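Local coordinates for protein TRAP dicarboxylate transporter-DctP subunit (Desulfovibrio desulfuricans subsp. desulfuricans, PDB 4NHB) that binds sn-glycerol-3-phosphate as the periplasmic solute-binding component of a TRAP transporter and probably presents it for uptake across the inner membrane, at residues H100-L106 and I130-F134; L177-F181 and H233-I237; R120-T126 and S326-R331; I79-R83 and K137-R141. All blocks are in the same frame, centred on the assembly; numbering follows the deposited sequence.

Contact 1. Residues H100-L106 and I130-F134; sequences HPAMAML and INEGF
A buried loop can be fixed to the end of a helix by one polar bond and a patch of apolar side chains, as in this solute-binding protein of the periplasmic-binding-protein fold. Residues 101-104 have helical angles without regular helical bonding; bonds three residues apart (M103 N to H100 O 2.9 Å, L106 N to M103 O 3.1 Å) lead into a 3-10 turn at 105-106. Opposite, helix 125-131 ends, E132 leaves helical angles and G133 (phi 88°) is the next helix's N-cap. CA atoms pair A102 with I130 (5.3 Å) and H100 with F134 (6.1 Å).

The polar link is H100 (chi1 t), donating NE2 to I130 O at 3.0 Å. A water 3.1 Å from H100 NE2 donates to E132 O at 2.8 Å.

Among apolar contacts, I130 (m, t) is the most covered: its CG2 meets M103 SD at 3.7 Å, its CD1 L106 CD2 at 4.0 Å. The L106 side chain is about 4 Å from that of ligand-binding T94.

On the aromatic side, M103 (m, m) sets CE over the F134 face, 3.7 Å from the centroid (CH-pi); M103 SD, oblique at 4.5 Å, makes the Met-aromatic contact.

Helix 320-329 packs on M105 and I130, helix 311-316 on M105, and strand 140-142 backs M103 and F134.

Contact 2. Residues L177-F181 and H233-I237; sequences LYTNF and HILVI
The protein has the two-lobed periplasmic-binding-protein fold, and here a helix packs on a strand beside its ligand cleft: helix 176-184 lies against residues 233-237, which run into strand 235-243. Residues 177-181 are regular helix. I234 is extended (phi/psi -136/143) and leads into 235-237. The backbones stay well apart, Y178 CA to I234 CA 9.4 Å and F181 CA to H233 CA 9.7 Å, so side chains bridge the gap and no hydrogen bond crosses it.

I234, the most covered residue, points its CB at the helix. In the m, t rotamer its CD1 reaches Y178 CE1 at 3.7 Å and L177 CD1 at 4.0 Å. F181 (chi1 t) lies beside H233 (chi1 41°): their planes differ by 11°, but with centroids 5.4 Å apart the rings slide past each other and barely overlap, F181 CE2 lying 3.5 Å from H233 CD2. The imidazole is itself held by S231 and D210 and stacks on F153.

Y178 (chi1 m) reaches toward strand 235-243, its hydroxyl hydrogen-bonded to E107 and, weakly, to R151, both of which bind sn-glycerol-3-phosphate. V236 also belongs to that pocket, its side chain about 4 Å from the ligand, and its CG2 sits 3.9 Å from Y178 OH.

Contact 3. Residues R120-T126 and S326-R331; sequences RAMEGKT and SADSYR
How the last modelled residues of a chain can be held onto the body of a protein is illustrated where residues 326-331, including the end of helix 320-329, meet the bend between helices 115-122 and 125-131. Helix 115-122 ends at M122, E123 leaves helical angles, and G124 is the N-cap of the next helix. CA pairs are close: A121 to A327 5.5 Å, T126 to S326 5.4 Å.

Y330 (chi1 m), the most covered residue, packs its ring on the turn that joins the two helices. A121 CA lies over the ring off-centre, 4.2 Å from the centroid, and R120 CB lies 3.8 Å from Y330 CD1. The hydroxyl accepts from a first-turn amide, K125 N to Y330 OH at 2.8 Å; a CB on G124 would clash with that oxygen.

The carbonyl of Y330, past the helix end, takes two bonds from one guanidinium: R120 (m, t, m) gives NE at 2.8 Å and NH2 at 2.7 Å to Y330 O. T126 OG1 donates to S326 OG at 3.0 Å, and S326 OG in turn is hydrogen-bonded to the carbonyl O of I323. A327 O accepts from Y330 N at 3.1 Å and from H117. R331 NH1 pairs with D328 OD1 at a very short 2.5 Å, while its NE bridges to D113.

Arginine and tyrosine hydrogen bonds thus join the end of helix 320-329 to an inter-helix turn, structural packing away from the ligand site: the T126 side chain is about 11 Å from those of T94 and E107.

Contact 4. Residues I79-R83 and K137-R141; sequences IAATR and KSGLR
An arginine of one helix supplies a donor to the C-terminal end of another: R83 NE gives a hydrogen bond to S138 O, 2.8 Å with an N-H...O angle of 151°, where the chain swings from helix 134-138 into strand 140-142. This helix-to-strand corner belongs to an alpha/beta lobe of the periplasmic-binding-protein fold, and its strand runs antiparallel to strand 235-243 in the mixed sheet.

Residues 79-83 are regular helix, part of 75-84. Across from them S138 closes its helix, G139 turns at phi 81°, psi 7°, and L140 is extended. At these angles a side chain on G139 would jam against the preceding carbonyl. The corner is also an ST turn: S138, chi1 p, accepts L140 N on its OG at 3.0 Å, and that same OG bonds F134 O one turn back. The closest CA pair is R83 to G139, 5.6 Å.

R83 follows an m, t, p course, which lays the guanidinium edge-on to S138 O. Its methylene part is used too, with R83 CG 3.9 Å from L140 CD1. L140 (m, t), the buried residue of the second segment with most surface covered, packs on the helix face formed by I79, T82 and the aliphatic part of R83. L140 CD1 lies 4.5 Å from I79 CG2, whose residue also touches Q95, a ligand-binding residue, and the nearest apolar approach is T82 CG2 to L140 CD2 at 3.8 Å.

How the contacts relate
The four contacts grade from core to periphery. Contact 2, the nearest to the chain centre, has no hydrogen bond across it and joins a helix to a strand at the ligand pocket. Contacts 1 and 4, also buried, each add one side-chain bond to a carbonyl at the close of a helix, while contact 3, partly exposed, relies on several polar bonds. Contact 1 touches the other three: A104 and L106 pack on contact 2, L106 on M122 of contact 3, and F134 on L140 of contact 4. Contacts 1 and 3 share helix 125-131, whereas contacts 2 and 4 reach neighbouring strands of the same sheet without touching.

Contact 1. Residues H100-L106 and I130-F134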
loop_
_atom_site.group_PDB
_atom_site.type_symbol
_atom_site.label_atom_id
_atom_site.label_comp_id
_atom_site.label_asym_id
_atom_site.label_seq_id
_atom_site.Cartn_x
_atom_site.Cartn_y
_atom_site.Cartn_z
ATOM N N HIS A 100 5.744 -12.673 -6.539
ATOM C CA HIS A 100 6.557 -12.033 -7.562
ATOM C C HIS A 100 7.405 -10.996 -6.874
ATOM O O HIS A 100 6.939 -9.891 -6.554
ATOM C CB HIS A 100 5.674 -11.433 -8.661
ATOM C CG HIS A 100 6.432 -10.745 -9.751
ATOM N ND1 HIS A 100 7.383 -11.385 -10.515
ATOM C CD2 HIS A 100 6.376 -9.472 -10.211
ATOM C CE1 HIS A 100 7.876 -10.541 -11.400
ATOM N NE2 HIS A 100 7.281 -9.373 -11.238
ATOM N N PRO A 101 8.651 -11.363 -6.582
ATOM C CA PRO A 101 9.511 -10.484 -5.785
ATOM C C PRO A 101 9.554 -9.026 -6.240
ATOM O O PRO A 101 9.676 -8.169 -5.375
ATOM C CB PRO A 101 10.876 -11.162 -5.896
ATOM C CG PRO A 101 10.513 -12.639 -5.940
ATOM C CD PRO A 101 9.205 -12.728 -6.685
ATOM N N ALA A 102 9.450 -8.746 -7.530
ATOM C CA ALA A 102 9.624 -7.391 -7.999
ATOM C C ALA A 102 8.517 -6.482 -7.432
ATOM O O ALA A 102 8.743 -5.274 -7.241
ATOM C CB ALA A 102 9.630 -7.321 -9.524
ATOM N N MET A 103 7.352 -7.063 -7.138
ATOM C CA MET A 103 6.232 -6.271 -6.574
ATOM C C MET A 103 6.654 -5.539 -5.318
ATOM O O MET A 103 6.134 -4.450 -5.017
ATOM C CB MET A 103 5.026 -7.150 -6.295
ATOM C CG MET A 103 4.467 -7.856 -7.498
ATOM S SD MET A 103 3.991 -6.731 -8.804
ATOM C CE MET A 103 2.214 -6.669 -8.683
ATOM N N ALA A 104 7.587 -6.129 -4.565
ATOM C CA ALA A 104 8.119 -5.464 -3.369
ATOM C C ALA A 104 8.662 -4.092 -3.705
ATOM O O ALA A 104 8.575 -3.180 -2.904
ATOM C CB ALA A 104 9.212 -6.296 -2.719
ATOM N N MET A 105 9.230 -3.951 -4.893
ATOM C CA MET A 105 9.860 -2.692 -5.278
ATOM C C MET A 105 8.893 -1.516 -5.505
ATOM O O MET A 105 9.355 -0.386 -5.611
ATOM C CB MET A 105 10.762 -2.909 -6.489
ATOM C CG MET A 105 11.897 -3.895 -6.188
ATOM S SD MET A 105 13.218 -3.929 -7.431
ATOM C CE MET A 105 14.168 -2.543 -6.917
ATOM N N LEU A 106 7.587 -1.789 -5.540
ATOM C CA LEU A 106 6.566 -0.737 -5.514
ATOM C C LEU A 106 6.767 0.150 -4.281
ATOM O O LEU A 106 6.447 1.336 -4.308
ATOM C CB LEU A 106 5.149 -1.329 -5.530
ATOM C CG LEU A 106 4.700 -1.993 -6.865
ATOM C CD1 LEU A 106 3.428 -2.872 -6.754
ATOM C CD2 LEU A 106 4.474 -0.969 -7.925
ATOM N N ILE A 130 8.154 -3.545 -13.147
ATOM C CA ILE A 130 7.849 -4.313 -11.950
ATOM C C ILE A 130 6.794 -5.379 -12.238
ATOM O O ILE A 130 6.845 -6.465 -11.694
ATOM C CB ILE A 130 7.330 -3.379 -10.811
ATOM C CG1 ILE A 130 8.510 -2.696 -10.112
ATOM C CG2 ILE A 130 6.457 -4.180 -9.893
ATOM C CD1 ILE A 130 8.174 -1.361 -9.369
ATOM N N ASN A 131 5.834 -5.031 -13.095
ATOM C CA ASN A 131 4.702 -5.865 -13.397
ATOM C C ASN A 131 4.929 -6.887 -14.489
ATOM O O ASN A 131 4.126 -7.811 -14.646
ATOM C CB ASN A 131 3.527 -4.976 -13.759
ATOM C CG ASN A 131 2.206 -5.587 -13.384
ATOM O OD1 ASN A 131 1.374 -5.865 -14.258
ATOM N ND2 ASN A 131 1.997 -5.824 -12.083
ATOM N N GLU A 132 6.011 -6.736 -15.253
ATOM C CA GLU A 132 6.332 -7.726 -16.277
ATOM C C GLU A 132 6.420 -9.116 -15.688
ATOM O O GLU A 132 7.234 -9.362 -14.807
ATOM C CB GLU A 132 7.674 -7.415 -16.958
ATOM C CG GLU A 132 7.524 -6.849 -18.331
ATOM C CD GLU A 132 6.736 -7.766 -19.223
ATOM O OE1 GLU A 132 6.853 -9.003 -19.046
ATOM O OE2 GLU A 132 5.989 -7.248 -20.080
ATOM N N GLY A 133 5.625 -10.037 -16.207
ATOM C CA GLY A 133 5.709 -11.412 -15.749
ATOM C C GLY A 133 4.831 -11.730 -14.545
ATOM O O GLY A 133 4.634 -12.887 -14.216
ATOM N N PHE A 134 4.288 -10.713 -13.879
ATOM C CA PHE A 134 3.494 -10.946 -12.670
ATOM C C PHE A 134 2.272 -11.822 -12.938
ATOM O O PHE A 134 1.966 -12.753 -12.190
ATOM C CB PHE A 134 3.028 -9.615 -12.076
ATOM C CG PHE A 134 2.014 -9.768 -11.002
ATOM C CD1 PHE A 134 2.367 -10.291 -9.789
ATOM C CD2 PHE A 134 0.716 -9.362 -11.194
ATOM C CE1 PHE A 134 1.432 -10.451 -8.800
ATOM C CE2 PHE A 134 -0.227 -9.500 -10.191
ATOM C CZ PHE A 134 0.130 -10.030 -9.010
HETATM O O HOH W 1 9.111 -7.997 -13.310
#

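Contact 2. Residues L177-F181 and H233-I237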
loop_
_atom_site.group_PDB
_atom_site.type_symbol
_atom_site.label_atom_id
_atom_site.label_comp_id
_atom_site.label_asym_id
_atom_site.label_seq_id
_atom_site.Cartn_x
_atom_site.Cartn_y
_atom_site.Cartn_z
ATOM N N LEU A 177 10.031 -7.254 2.724
ATOM C CA LEU A 177 10.667 -5.959 2.610
ATOM C C LEU A 177 10.580 -5.127 3.927
ATOM O O LEU A 177 11.497 -4.363 4.243
ATOM C CB LEU A 177 10.108 -5.223 1.380
ATOM C CG LEU A 177 8.905 -4.327 1.562
ATOM C CD1 LEU A 177 9.401 -2.976 1.970
ATOM C CD2 LEU A 177 8.107 -4.212 0.255
ATOM N N TYR A 178 9.501 -5.301 4.701
ATOM C CA TYR A 178 9.330 -4.613 6.002
ATOM C C TYR A 178 10.136 -5.221 7.203
ATOM O O TYR A 178 10.681 -4.501 8.024
ATOM C CB TYR A 178 7.836 -4.577 6.373
ATOM C CG TYR A 178 7.057 -3.552 5.556
ATOM C CD1 TYR A 178 7.035 -2.241 5.929
ATOM C CD2 TYR A 178 6.398 -3.912 4.387
ATOM C CE1 TYR A 178 6.317 -1.292 5.183
ATOM C CE2 TYR A 178 5.712 -2.961 3.625
ATOM C CZ TYR A 178 5.668 -1.667 4.055
ATOM O OH TYR A 178 5.012 -0.707 3.322
ATOM N N THR A 179 10.162 -6.540 7.297
ATOM C CA THR A 179 10.916 -7.208 8.361
ATOM C C THR A 179 12.405 -6.967 8.116
ATOM O O THR A 179 13.154 -6.694 9.050
ATOM C CB THR A 179 10.602 -8.722 8.432
ATOM O OG1 THR A 179 10.847 -9.331 7.162
ATOM C CG2 THR A 179 9.120 -8.969 8.837
ATOM N N ASN A 180 12.817 -7.011 6.855
ATOM C CA ASN A 180 14.208 -6.693 6.519
ATOM C C ASN A 180 14.569 -5.248 6.849
ATOM O O ASN A 180 15.615 -4.943 7.407
ATOM C CB ASN A 180 14.477 -6.942 5.044
ATOM C CG ASN A 180 15.941 -6.774 4.722
ATOM O OD1 ASN A 180 16.780 -7.522 5.229
ATOM N ND2 ASN A 180 16.265 -5.752 3.950
ATOM N N PHE A 181 13.683 -4.333 6.502
ATOM C CA PHE A 181 13.968 -2.970 6.726
ATOM C C PHE A 181 14.035 -2.666 8.234
ATOM O O PHE A 181 14.880 -1.879 8.686
ATOM C CB PHE A 181 12.928 -2.103 6.010
ATOM C CG PHE A 181 13.110 -0.666 6.247
ATOM C CD1 PHE A 181 14.157 0.008 5.672
ATOM C CD2 PHE A 181 12.261 0.022 7.096
ATOM C CE1 PHE A 181 14.345 1.343 5.921
ATOM C CE2 PHE A 181 12.444 1.357 7.319
ATOM C CZ PHE A 181 13.481 2.016 6.745
ATOM N N HIS A 233 10.034 6.937 5.132
ATOM C CA HIS A 233 11.022 6.009 4.622
ATOM C C HIS A 233 10.486 5.106 3.531
ATOM O O HIS A 233 11.247 4.604 2.700
ATOM C CB HIS A 233 11.528 5.162 5.761
ATOM C CG HIS A 233 10.448 4.721 6.694
ATOM N ND1 HIS A 233 9.912 5.551 7.652
ATOM C CD2 HIS A 233 9.810 3.532 6.826
ATOM C CE1 HIS A 233 8.980 4.899 8.329
ATOM N NE2 HIS A 233 8.896 3.676 7.847
ATOM N N ILE A 234 9.178 4.860 3.571
ATOM C CA ILE A 234 8.482 4.116 2.518
ATOM C C ILE A 234 7.150 4.820 2.167
ATOM O O ILE A 234 6.471 5.318 3.054
ATOM C CB ILE A 234 8.132 2.734 2.982
ATOM C CG1 ILE A 234 9.386 1.865 3.066
ATOM C CG2 ILE A 234 7.111 2.079 2.023
ATOM C CD1 ILE A 234 9.186 0.606 3.799
ATOM N N LEU A 235 6.798 4.815 0.889
ATOM C CA LEU A 235 5.482 5.277 0.425
ATOM C C LEU A 235 4.646 4.040 0.132
ATOM O O LEU A 235 5.001 3.236 -0.706
ATOM C CB LEU A 235 5.645 6.124 -0.836
ATOM C CG LEU A 235 4.377 6.384 -1.647
ATOM C CD1 LEU A 235 3.317 7.156 -0.812
ATOM C CD2 LEU A 235 4.719 7.136 -2.924
ATOM N N VAL A 236 3.548 3.867 0.858
ATOM C CA VAL A 236 2.692 2.753 0.589
ATOM C C VAL A 236 1.946 2.937 -0.734
ATOM O O VAL A 236 1.322 3.961 -0.988
ATOM C CB VAL A 236 1.695 2.494 1.770
ATOM C CG1 VAL A 236 0.750 1.295 1.513
ATOM C CG2 VAL A 236 2.460 2.283 3.065
ATOM N N ILE A 237 2.050 1.911 -1.571
ATOM C CA ILE A 237 1.387 1.872 -2.877
ATOM C C ILE A 237 0.520 0.616 -2.941
ATOM O O ILE A 237 1.016 -0.497 -2.741
ATOM C CB ILE A 237 2.425 1.801 -4.002
ATOM C CG1 ILE A 237 3.280 3.083 -4.045
ATOM C CG2 ILE A 237 1.748 1.530 -5.356
ATOM C CD1 ILE A 237 2.530 4.346 -4.525
#

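Contact 3. Residues R120-T126 and S326-R331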
loop_
_atom_site.group_PDB
_atom_site.type_symbol
_atom_site.label_atom_id
_atom_site.label_comp_id
_atom_site.label_asym_id
_atom_site.label_seq_id
_atom_site.Cartn_x
_atom_site.Cartn_y
_atom_site.Cartn_z
ATOM N N ARG A 120 4.664 9.766 -11.365
ATOM C CA ARG A 120 5.321 9.635 -12.650
ATOM C C ARG A 120 5.848 8.216 -12.851
ATOM O O ARG A 120 5.625 7.614 -13.890
ATOM C CB ARG A 120 6.452 10.644 -12.816
ATOM C CG ARG A 120 5.975 12.077 -12.881
ATOM C CD ARG A 120 7.077 13.046 -13.311
ATOM N NE ARG A 120 8.209 13.175 -12.379
ATOM C CZ ARG A 120 8.236 13.967 -11.308
ATOM N NH1 ARG A 120 7.185 14.706 -10.979
ATOM N NH2 ARG A 120 9.316 14.020 -10.558
ATOM N N ALA A 121 6.539 7.668 -11.862
ATOM C CA ALA A 121 7.103 6.321 -12.003
ATOM C C ALA A 121 6.008 5.271 -12.092
ATOM O O ALA A 121 6.081 4.322 -12.877
ATOM C CB ALA A 121 8.041 5.989 -10.827
ATOM N N MET A 122 4.988 5.418 -11.269
ATOM C CA MET A 122 3.987 4.380 -11.184
ATOM C C MET A 122 3.040 4.379 -12.396
ATOM O O MET A 122 2.399 3.372 -12.684
ATOM C CB MET A 122 3.184 4.521 -9.901
ATOM C CG MET A 122 3.982 4.209 -8.653
ATOM S SD MET A 122 4.440 2.479 -8.598
ATOM C CE MET A 122 6.099 2.585 -7.956
ATOM N N GLU A 123 2.963 5.494 -13.112
ATOM C CA GLU A 123 2.147 5.559 -14.321
ATOM C C GLU A 123 3.029 5.409 -15.553
ATOM O O GLU A 123 2.574 5.592 -16.702
ATOM C CB GLU A 123 1.387 6.900 -14.381
ATOM C CG GLU A 123 0.293 7.013 -13.329
ATOM C CD GLU A 123 -0.456 8.350 -13.357
ATOM O OE1 GLU A 123 -0.052 9.291 -14.110
ATOM O OE2 GLU A 123 -1.452 8.445 -12.617
ATOM N N GLY A 124 4.305 5.117 -15.308
ATOM C CA GLY A 124 5.305 5.097 -16.348
ATOM C C GLY A 124 6.006 3.757 -16.375
ATOM O O GLY A 124 5.417 2.699 -16.063
ATOM N N LYS A 125 7.280 3.805 -16.714
ATOM C CA LYS A 125 8.040 2.614 -17.041
ATOM C C LYS A 125 8.341 1.780 -15.781
ATOM O O LYS A 125 8.534 0.576 -15.866
ATOM C CB LYS A 125 9.351 3.013 -17.731
ATOM C CG LYS A 125 10.133 1.854 -18.357
ATOM C CD LYS A 125 9.455 1.303 -19.632
ATOM C CE LYS A 125 10.267 0.161 -20.282
ATOM N NZ LYS A 125 11.729 0.430 -20.247
ATOM N N THR A 126 8.412 2.430 -14.624
ATOM C CA THR A 126 8.783 1.717 -13.396
ATOM C C THR A 126 7.746 0.619 -13.087
ATOM O O THR A 126 8.089 -0.528 -12.789
ATOM C CB THR A 126 8.883 2.649 -12.207
ATOM O OG1 THR A 126 9.826 3.695 -12.480
ATOM C CG2 THR A 126 9.346 1.867 -10.983
ATOM N N SER A 326 14.812 3.218 -13.667
ATOM C CA SER A 326 13.620 3.840 -14.249
ATOM C C SER A 326 13.012 4.834 -13.274
ATOM O O SER A 326 12.554 5.907 -13.681
ATOM C CB SER A 326 12.563 2.818 -14.691
ATOM O OG SER A 326 12.067 2.034 -13.608
ATOM N N ALA A 327 13.003 4.494 -11.983
ATOM C CA ALA A 327 12.429 5.394 -10.996
ATOM C C ALA A 327 13.236 6.662 -10.946
ATOM O O ALA A 327 12.669 7.765 -10.900
ATOM C CB ALA A 327 12.408 4.755 -9.631
ATOM N N ASP A 328 14.558 6.499 -10.933
ATOM C CA ASP A 328 15.449 7.653 -10.917
ATOM C C ASP A 328 15.276 8.521 -12.165
ATOM O O ASP A 328 15.453 9.729 -12.102
ATOM C CB ASP A 328 16.916 7.244 -10.789
ATOM C CG ASP A 328 17.855 8.445 -10.836
ATOM O OD1 ASP A 328 17.826 9.264 -9.885
ATOM O OD2 ASP A 328 18.608 8.590 -11.835
ATOM N N SER A 329 14.929 7.925 -13.294
ATOM C CA SER A 329 14.760 8.721 -14.506
ATOM C C SER A 329 13.631 9.743 -14.365
ATOM O O SER A 329 13.619 10.755 -15.062
ATOM C CB SER A 329 14.540 7.841 -15.724
ATOM O OG SER A 329 13.227 7.322 -15.797
ATOM N N TYR A 330 12.677 9.480 -13.472
ATOM C CA TYR A 330 11.517 10.351 -13.317
ATOM C C TYR A 330 11.705 11.429 -12.239
ATOM O O TYR A 330 10.787 12.233 -11.958
ATOM C CB TYR A 330 10.247 9.538 -13.024
ATOM C CG TYR A 330 9.731 8.694 -14.182
ATOM C CD1 TYR A 330 9.013 9.273 -15.231
ATOM C CD2 TYR A 330 9.954 7.318 -14.217
ATOM C CE1 TYR A 330 8.544 8.506 -16.284
ATOM C CE2 TYR A 330 9.478 6.551 -15.249
ATOM C CZ TYR A 330 8.778 7.153 -16.294
ATOM O OH TYR A 330 8.308 6.380 -17.333
ATOM N N ARG A 331 12.886 11.456 -11.639
ATOM C CA ARG A 331 13.140 12.362 -10.523
ATOM C C ARG A 331 13.264 13.784 -11.037
ATOM O O ARG A 331 13.848 13.957 -12.114
ATOM C CB ARG A 331 14.417 11.931 -9.793
ATOM C CG ARG A 331 15.093 13.021 -9.006
ATOM C CD ARG A 331 16.330 12.487 -8.283
ATOM N NE ARG A 331 15.911 11.740 -7.108
ATOM C CZ ARG A 331 15.872 10.413 -6.999
ATOM N NH1 ARG A 331 16.280 9.630 -7.987
ATOM N NH2 ARG A 331 15.426 9.872 -5.871
#

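Contact 4. Residues I79-R83 and K137-R141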
loop_
_atom_site.group_PDB
_atom_site.type_symbol
_atom_site.label_atom_id
_atom_site.label_comp_id
_atom_site.label_asym_id
_atom_site.label_seq_id
_atom_site.Cartn_x
_atom_site.Cartn_y
_atom_site.Cartn_z
ATOM N N ILE A 79 -6.261 -12.774 -1.294
ATOM C CA ILE A 79 -5.411 -12.859 -2.506
ATOM C C ILE A 79 -5.650 -14.242 -3.147
ATOM O O ILE A 79 -5.999 -14.370 -4.326
ATOM C CB ILE A 79 -3.912 -12.619 -2.187
ATOM C CG1 ILE A 79 -3.678 -11.122 -1.939
ATOM C CG2 ILE A 79 -3.038 -13.092 -3.339
ATOM C CD1 ILE A 79 -2.407 -10.744 -1.116
ATOM N N ALA A 80 -5.579 -15.269 -2.312
ATOM C CA ALA A 80 -5.753 -16.645 -2.774
ATOM C C ALA A 80 -7.128 -16.814 -3.361
ATOM O O ALA A 80 -7.268 -17.438 -4.395
ATOM C CB ALA A 80 -5.555 -17.615 -1.612
ATOM N N ALA A 81 -8.149 -16.251 -2.711
ATOM C CA ALA A 81 -9.508 -16.359 -3.227
ATOM C C ALA A 81 -9.642 -15.648 -4.564
ATOM O O ALA A 81 -10.459 -16.056 -5.411
ATOM C CB ALA A 81 -10.515 -15.794 -2.249
ATOM N N THR A 82 -8.865 -14.584 -4.762
ATOM C CA THR A 82 -8.991 -13.847 -6.004
ATOM C C THR A 82 -8.255 -14.623 -7.089
ATOM O O THR A 82 -8.704 -14.652 -8.234
ATOM C CB THR A 82 -8.485 -12.402 -5.925
ATOM O OG1 THR A 82 -9.084 -11.712 -4.807
ATOM C CG2 THR A 82 -8.862 -11.658 -7.188
ATOM N N ARG A 83 -7.147 -15.257 -6.717
ATOM C CA ARG A 83 -6.382 -16.066 -7.665
ATOM C C ARG A 83 -7.261 -17.201 -8.145
ATOM O O ARG A 83 -7.274 -17.529 -9.319
ATOM C CB ARG A 83 -5.102 -16.606 -7.043
ATOM C CG ARG A 83 -4.088 -15.500 -6.789
ATOM C CD ARG A 83 -2.818 -16.040 -6.197
ATOM N NE ARG A 83 -2.053 -16.840 -7.178
ATOM C CZ ARG A 83 -1.065 -17.669 -6.850
ATOM N NH1 ARG A 83 -0.727 -17.830 -5.582
ATOM N NH2 ARG A 83 -0.407 -18.345 -7.792
ATOM N N LYS A 137 2.771 -15.497 -13.298
ATOM C CA LYS A 137 3.039 -16.148 -12.018
ATOM C C LYS A 137 1.814 -16.245 -11.090
ATOM O O LYS A 137 1.728 -17.143 -10.234
ATOM C CB LYS A 137 4.132 -15.394 -11.267
ATOM C CG LYS A 137 5.515 -15.455 -11.884
ATOM C CD LYS A 137 6.551 -15.133 -10.822
ATOM C CE LYS A 137 7.821 -14.552 -11.419
ATOM N NZ LYS A 137 8.856 -14.332 -10.364
ATOM N N SER A 138 0.874 -15.312 -11.238
ATOM C CA SER A 138 -0.118 -15.096 -10.189
ATOM C C SER A 138 -1.550 -15.419 -10.594
ATOM O O SER A 138 -2.364 -15.764 -9.759
ATOM C CB SER A 138 -0.054 -13.630 -9.725
ATOM O OG SER A 138 -0.366 -12.756 -10.800
ATOM N N GLY A 139 -1.865 -15.281 -11.870
ATOM C CA GLY A 139 -3.244 -15.385 -12.308
ATOM C C GLY A 139 -3.991 -14.080 -12.081
ATOM O O GLY A 139 -5.197 -14.033 -12.288
ATOM N N LEU A 140 -3.265 -13.024 -11.672
ATOM C CA LEU A 140 -3.859 -11.709 -11.426
ATOM C C LEU A 140 -3.296 -10.658 -12.379
ATOM O O LEU A 140 -2.142 -10.724 -12.795
ATOM C CB LEU A 140 -3.599 -11.238 -9.988
ATOM C CG LEU A 140 -4.057 -12.185 -8.867
ATOM C CD1 LEU A 140 -3.625 -11.699 -7.533
ATOM C CD2 LEU A 140 -5.530 -12.352 -8.874
ATOM N N ARG A 141 -4.121 -9.670 -12.676
ATOM C CA ARG A 141 -3.735 -8.555 -13.504
ATOM C C ARG A 141 -3.792 -7.338 -12.614
ATOM O O ARG A 141 -4.815 -7.076 -11.986
ATOM C CB ARG A 141 -4.730 -8.421 -14.631
ATOM C CG ARG A 141 -4.416 -7.441 -15.729
ATOM C CD ARG A 141 -5.490 -7.673 -16.811
ATOM N NE ARG A 141 -5.281 -6.958 -18.058
ATOM C CZ ARG A 141 -4.717 -7.482 -19.142
ATOM N NH1 ARG A 141 -4.276 -8.731 -19.142
ATOM N NH2 ARG A 141 -4.584 -6.743 -20.230
#